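PDB 2YIH: CEL44C, which hydrolyses the beta-1,4-glucan backbone of xyloglucan and probably of cellulose, as a glycoside hydrolase family 44 endo-glucanase. Local coordinates for residues V423-S428 with S433-S438. The protein carries 8 engineered substitutions. Numbering follows the deposited sequence.
Sequences VSAQTS and SSVHAS
Val423 and Ala437 meet where strands 423-427 and 433-438 still touch through their backbones: Val423 N donates to Ala437 O over 3.1 Å, nearly straight at the hydrogen (168°) but reaching the oxygen from above the carbonyl plane. From there the antiparallel strands splay, and water takes over the pairing. One molecule donates to Val423 O and accepts from Ala437 N at 2.9 Å; a second donates both to Ala425 O, at 2.7 Å, and to Val435 O, joining two acceptors that could not bond each other directly.

Apolar side chains fill the space between the diverging backbones. With CG1 of Val423 anti to the carbonyl carbon (chi1 -55°), CG2 falls between the backbone N and the carbonyl carbon and lies 3.6 Å from CB of Ala437. That methyl of Ala437 also meets CB of Ala425 at 3.8 Å, while Val435 reaches across with CG1, which lies 4.0 Å from CB of Thr427 and close to Ala425 as well.

Near the turn the link is hydroxyl to hydroxyl. Thr427 OG1, anti to the backbone N (chi1 174°), donates to Ser433 OG over 2.7 Å. Each oxygen has a further bond to the connecting loop, Thr427 OG1 with Asp429 N and Ser433 OG with Asp429 O, so one residue of the turn ties together both strand ends.

Strand 9-22 flanks 421-427 and strand 446-453 flanks 433-439. The contact is thus a splayed, water-bridged beta hairpin within the beta domain that accompanies the TIM barrel of this family 44 enzyme, away from the glycan pocket and calcium site.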
loop_
_atom_site.group_PDB
_atom_site.type_symbol
_atom_site.label_atom_id
_atom_site.label_comp_id
_atom_site.label_asym_id
_atom_site.label_seq_id
_atom_site.Cartn_x
_atom_site.Cartn_y
_atom_site.Cartn_z
ATOM N N VAL A 423 18.625 8.226 -6.541
ATOM C CA VAL A 423 20.089 8.155 -6.653
ATOM C C VAL A 423 20.704 8.014 -5.268
ATOM O O VAL A 423 20.039 8.228 -4.248
ATOM C CB VAL A 423 20.675 9.399 -7.388
ATOM C CG1 VAL A 423 20.031 9.594 -8.774
ATOM C CG2 VAL A 423 20.577 10.681 -6.522
ATOM N N SER A 424 21.970 7.601 -5.212
ATOM C CA SER A 424 22.594 7.268 -3.941
ATOM C C SER A 424 22.651 8.475 -2.992
ATOM O O SER A 424 23.117 9.564 -3.355
ATOM C CB SER A 424 23.998 6.713 -4.208
ATOM O OG SER A 424 24.748 6.534 -3.021
ATOM N N ALA A 425 22.179 8.255 -1.765
ATOM C CA ALA A 425 22.312 9.244 -0.696
ATOM C C ALA A 425 22.680 8.485 0.573
ATOM O O ALA A 425 21.974 7.577 0.974
ATOM C CB ALA A 425 21.000 10.008 -0.503
ATOM N N GLN A 426 23.823 8.829 1.157
ATOM C CA GLN A 426 24.342 8.118 2.324
ATOM C C GLN A 426 24.531 9.144 3.443
ATOM O O GLN A 426 24.955 10.281 3.186
ATOM C CB GLN A 426 25.707 7.511 1.989
ATOM C CG GLN A 426 25.673 6.450 0.884
ATOM C CD GLN A 426 27.043 5.828 0.677
ATOM O OE1 GLN A 426 27.967 6.475 0.194
ATOM N NE2 GLN A 426 27.189 4.595 1.094
ATOM N N THR A 427 24.184 8.758 4.661
ATOM C CA THR A 427 24.386 9.625 5.814
ATOM C C THR A 427 25.332 8.954 6.804
ATOM O O THR A 427 25.345 7.733 6.936
ATOM C CB THR A 427 23.033 9.981 6.523
ATOM O OG1 THR A 427 23.313 10.718 7.722
ATOM C CG2 THR A 427 22.238 8.680 6.924
ATOM N N SER A 428 26.068 9.765 7.560
ATOM C CA SER A 428 26.968 9.241 8.585
ATOM C C SER A 428 26.236 8.831 9.867
ATOM O O SER A 428 26.830 8.226 10.769
ATOM C CB SER A 428 28.025 10.303 8.914
ATOM O OG SER A 428 27.409 11.471 9.458
ATOM N N SER A 433 19.258 10.566 11.566
ATOM C CA SER A 433 18.841 11.161 10.283
ATOM C C SER A 433 18.408 10.078 9.299
ATOM O O SER A 433 18.768 8.901 9.453
ATOM C CB SER A 433 19.971 11.973 9.639
ATOM O OG SER A 433 20.990 11.103 9.112
ATOM N N SER A 434 17.647 10.499 8.293
ATOM C CA SER A 434 17.474 9.708 7.080
ATOM C C SER A 434 17.483 10.680 5.915
ATOM O O SER A 434 17.164 11.871 6.073
ATOM C CB SER A 434 16.134 8.971 7.105
ATOM O OG SER A 434 16.167 7.972 8.108
ATOM N N VAL A 435 17.834 10.187 4.733
ATOM C CA VAL A 435 17.949 11.066 3.580
ATOM C C VAL A 435 17.737 10.266 2.282
ATOM O O VAL A 435 18.160 9.107 2.159
ATOM C CB VAL A 435 19.357 11.755 3.552
ATOM C CG1 VAL A 435 20.455 10.678 3.570
ATOM C CG2 VAL A 435 19.462 12.696 2.328
ATOM N N HIS A 436 16.993 10.868 1.377
ATOM C CA HIS A 436 16.664 10.250 0.095
ATOM C C HIS A 436 16.852 11.257 -1.014
ATOM O O HIS A 436 16.443 12.407 -0.882
ATOM C CB HIS A 436 15.211 9.819 0.145
ATOM C CG HIS A 436 14.928 8.862 1.263
ATOM N ND1 HIS A 436 15.394 7.565 1.270
ATOM C CD2 HIS A 436 14.245 9.029 2.421
ATOM C CE1 HIS A 436 15.024 6.979 2.396
ATOM N NE2 HIS A 436 14.320 7.847 3.110
ATOM N N ALA A 437 17.451 10.820 -2.123
ATOM C CA ALA A 437 17.775 11.735 -3.203
ATOM C C ALA A 437 17.185 11.256 -4.509
ATOM O O ALA A 437 16.989 10.064 -4.711
ATOM C CB ALA A 437 19.331 11.875 -3.351
ATOM N N SER A 438 16.930 12.192 -5.412
ATOM C CA SER A 438 16.378 11.808 -6.719
ATOM C C SER A 438 16.650 12.881 -7.750
ATOM O O SER A 438 16.857 14.043 -7.397
ATOM C CB SER A 438 14.857 11.581 -6.623
ATOM O OG SER A 438 14.206 12.758 -6.187
HETATM O O HOH W 1 18.283 8.089 -2.162
HETATM O O HOH W 2 19.796 6.643 2.287
#